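PDB 5A8C: carbohydrate binding family 6 from Clostridium thermocellum, which probably hydrolyses terminal alpha-L-arabinofuranosyl residues from arabinose-containing substrates, as a family 43 glycoside hydrolase with a five-bladed beta-propeller fold. Local coordinates for residues I68-C73 / H85-N90. Sequence-based numbering, arbitrary orientation.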
ATOM      1  N   ILE A  68       3.615 -12.988  -6.519  1.00  6.63           N
ATOM      2  CA  ILE A  68       3.870 -11.556  -6.729  1.00  6.67           C
ATOM      3  C   ILE A  68       5.409 -11.370  -6.726  1.00  6.64           C
ATOM      4  O   ILE A  68       6.002 -11.067  -5.670  1.00  6.81           O
ATOM      5  CB  ILE A  68       3.220 -10.692  -5.647  1.00  6.78           C
ATOM      6  CG1 ILE A  68       1.696 -10.926  -5.573  1.00  6.95           C
ATOM      7  CG2 ILE A  68       3.504  -9.228  -5.915  1.00  6.99           C
ATOM      8  CD1 ILE A  68       1.099 -10.442  -4.257  1.00  7.07           C
ATOM      9  N   PRO A  69       6.069 -11.552  -7.874  1.00  6.81           N
ATOM     10  CA  PRO A  69       7.521 -11.504  -7.935  1.00  7.41           C
ATOM     11  C   PRO A  69       8.064 -10.114  -8.174  1.00  6.96           C
ATOM     12  O   PRO A  69       9.268  -9.889  -8.118  1.00  7.82           O
ATOM     13  CB  PRO A  69       7.847 -12.458  -9.079  1.00  8.58           C
ATOM     14  CG  PRO A  69       6.682 -12.317 -10.011  1.00  8.98           C
ATOM     15  CD  PRO A  69       5.506 -12.175  -9.087  1.00  7.70           C
ATOM     16  N   ASP A  70       7.172  -9.214  -8.597  1.00  6.48           N
ATOM     17  CA  ASP A  70       7.554  -7.919  -9.131  1.00  6.68           C
ATOM     18  C   ASP A  70       6.426  -6.889  -8.877  1.00  6.13           C
ATOM     19  O   ASP A  70       5.358  -7.251  -8.402  1.00  6.30           O
ATOM     20  CB  ASP A  70       8.033  -8.056 -10.595  1.00  7.94           C
ATOM     21  CG  ASP A  70       7.133  -8.823 -11.516  1.00  9.25           C
ATOM     22  OD1 ASP A  70       5.972  -9.048 -11.173  1.00 10.09           O
ATOM     23  OD2 ASP A  70       7.606  -9.135 -12.639  1.00 12.19           O
ATOM     24  N   ILE A  71       6.758  -5.636  -9.198  1.00  6.61           N
ATOM     25  CA  ILE A  71       5.898  -4.474  -8.964  0.80  6.48           C
ATOM     26  C   ILE A  71       5.600  -3.812 -10.323  1.00  6.20           C
ATOM     27  O   ILE A  71       6.532  -3.422 -11.015  1.00  7.61           O
ATOM     28  CB  ILE A  71       6.588  -3.480  -8.043  0.80  6.83           C
ATOM     29  CG1 ILE A  71       6.877  -4.063  -6.709  0.80  7.84           C
ATOM     30  CG2 ILE A  71       5.807  -2.173  -7.958  0.80  6.73           C
ATOM     31  CD1 ILE A  71       5.689  -4.488  -5.992  0.80  8.73           C
ATOM     32  N   THR A  72       4.321  -3.591 -10.589  1.00  6.35           N
ATOM     33  CA  THR A  72       3.844  -2.910 -11.790  1.00  6.90           C
ATOM     34  C   THR A  72       3.713  -1.434 -11.523  1.00  6.72           C
ATOM     35  O   THR A  72       3.310  -1.048 -10.426  1.00  7.50           O
ATOM     36  CB  THR A  72       2.426  -3.481 -12.152  1.00  8.32           C
ATOM     37  OG1 THR A  72       2.508  -4.876 -12.335  1.00 10.20           O
ATOM     38  CG2 THR A  72       1.832  -2.782 -13.342  1.00  8.59           C
ATOM     39  N   CYS A  73       3.968  -0.591 -12.533  1.00  6.98           N
ATOM     40  CA  CYS A  73       3.716   0.848 -12.384  1.00  6.72           C
ATOM     41  C   CYS A  73       2.924   1.322 -13.593  1.00  6.41           C
ATOM     42  O   CYS A  73       3.273   1.012 -14.757  1.00  7.39           O
ATOM     43  CB  CYS A  73       5.032   1.606 -12.332  1.00  7.98           C
ATOM     44  SG  CYS A  73       4.931   3.373 -12.252  1.00 10.02           S
ATOM     45  N   HIS A  85       3.923   1.322 -17.506  1.00  7.89           N
ATOM     46  CA  HIS A  85       5.372   1.367 -17.396  1.00  8.52           C
ATOM     47  C   HIS A  85       6.002   0.011 -17.146  1.00  8.59           C
ATOM     48  O   HIS A  85       7.218  -0.080 -16.882  1.00 10.69           O
ATOM     49  CB  HIS A  85       5.794   2.361 -16.334  1.00  8.45           C
ATOM     50  CG  HIS A  85       5.275   3.742 -16.566  1.00  8.55           C
ATOM     51  ND1 HIS A  85       5.663   4.520 -17.630  1.00  9.70           N
ATOM     52  CD2 HIS A  85       4.359   4.469 -15.904  1.00  9.26           C
ATOM     53  CE1 HIS A  85       5.052   5.689 -17.538  1.00  9.44           C
ATOM     54  NE2 HIS A  85       4.232   5.693 -16.519  1.00  9.74           N
ATOM     55  N   GLY A  86       5.204  -1.076 -17.193  1.00  8.50           N
ATOM     56  CA  GLY A  86       5.730  -2.398 -16.986  1.00  8.76           C
ATOM     57  C   GLY A  86       6.035  -2.685 -15.528  1.00  8.09           C
ATOM     58  O   GLY A  86       5.516  -2.006 -14.610  1.00  8.93           O
ATOM     59  N   GLU A  87       6.842  -3.692 -15.301  1.00  7.83           N
ATOM     60  CA  GLU A  87       7.280  -4.054 -13.986  1.00  8.04           C
ATOM     61  C   GLU A  87       8.603  -3.374 -13.732  1.00  8.39           C
ATOM     62  O   GLU A  87       9.574  -3.619 -14.401  1.00 11.66           O
ATOM     63  CB  GLU A  87       7.291  -5.567 -13.768  1.00  9.62           C
ATOM     64  CG  GLU A  87       5.904  -6.158 -13.445  1.00 10.56           C
ATOM     65  CD  GLU A  87       4.965  -6.075 -14.617  1.00 10.62           C
ATOM     66  OE1 GLU A  87       5.245  -6.759 -15.629  1.00 13.47           O
ATOM     67  OE2 GLU A  87       3.955  -5.377 -14.542  1.00 11.53           O
ATOM     68  N   VAL A  88       8.632  -2.512 -12.712  1.00  7.40           N
ATOM     69  CA  VAL A  88       9.733  -1.609 -12.420  1.00  7.36           C
ATOM     70  C   VAL A  88      10.679  -2.109 -11.339  1.00  7.12           C
ATOM     71  O   VAL A  88      11.731  -1.525 -11.159  1.00  7.95           O
ATOM     72  CB  VAL A  88       9.191  -0.198 -12.057  1.00  7.92           C
ATOM     73  CG1 VAL A  88       8.393   0.376 -13.208  1.00  8.96           C
ATOM     74  CG2 VAL A  88       8.369  -0.230 -10.751  1.00  8.28           C
ATOM     75  N   PHE A  89      10.313  -3.217 -10.688  1.00  7.14           N
ATOM     76  CA  PHE A  89      11.128  -3.847  -9.676  1.00  6.89           C
ATOM     77  C   PHE A  89      10.790  -5.314  -9.700  1.00  7.22           C
ATOM     78  O   PHE A  89       9.624  -5.666  -9.660  1.00  7.70           O
ATOM     79  CB  PHE A  89      10.862  -3.286  -8.246  1.00  7.15           C
ATOM     80  CG  PHE A  89      11.630  -3.937  -7.159  1.00  6.74           C
ATOM     81  CD1 PHE A  89      13.009  -3.785  -7.074  1.00  7.10           C
ATOM     82  CD2 PHE A  89      11.004  -4.777  -6.260  1.00  7.45           C
ATOM     83  CE1 PHE A  89      13.722  -4.405  -6.075  1.00  7.15           C
ATOM     84  CE2 PHE A  89      11.721  -5.391  -5.242  1.00  7.86           C
ATOM     85  CZ  PHE A  89      13.074  -5.218  -5.173  1.00  7.72           C
ATOM     86  N   ASN A  90      11.842  -6.168  -9.641  1.00  7.34           N
ATOM     87  CA  ASN A  90      11.694  -7.605  -9.565  1.00  7.57           C
ATOM     88  C   ASN A  90      12.586  -8.065  -8.429  1.00  7.28           C
ATOM     89  O   ASN A  90      13.767  -7.803  -8.490  1.00  7.95           O
ATOM     90  CB  ASN A  90      12.075  -8.252 -10.916  1.00  9.07           C
ATOM     91  CG  ASN A  90      12.054  -9.749 -10.876  1.00  9.89           C
ATOM     92  OD1 ASN A  90      12.825 -10.369 -10.157  1.00 10.59           O
ATOM     93  ND2 ASN A  90      11.148 -10.340 -11.607  1.00 13.15           N
TER
HETATM   94  O   HOH W   1       9.961  -8.477 -13.734  1.00 15.05           O
HETATM   95  O   HOH W   2       6.630  -9.011 -15.268  1.00 18.63           O
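Ile71 and Cys73 pair with the strand of His85, Gly86 and Val88 in an antiparallel beta hairpin within one blade of the five-bladed propeller. The pairing is bulged twice. Ile71 faces both Val88 and Phe89: Ile71 O accepts from Val88 N at 2.8 Å and Ile71 N donates to Phe89 O at 2.9 Å; Cys73 faces His85 and Gly86 in the same manner. Thr72 and Glu87 fall between the bulges, their side chains alongside each other. A bend at chi2 (68°) places Glu87 CD beside Thr72, and Thr72 OG1 donates to Glu87 OE2 on its anti side, 2.7 Å away and 26° out of the carboxylate plane. Arg35 forms a salt bridge to the same oxygen; its charge probably eases the placing of two carboxylates, Glu87 and Asp70, so near each other. Asp70 and Glu87 touch through carbon, CG to CG at 3.5 Å, while one water donates to both Asp70 OD2 and Glu87 OE1. A second water links Asp70 OD2 to Asn90 ND2; Asn90 OD1 caps Arg93 N. Cys73 CB meets Val88 CG1 at 3.7 Å and Ile71 CG1 approaches the edge of the Phe89 ring. Strand 83-90 borders this four-stranded sheet and leads into helix 91-94, whereas strand 48-56 flanks strand 70-76.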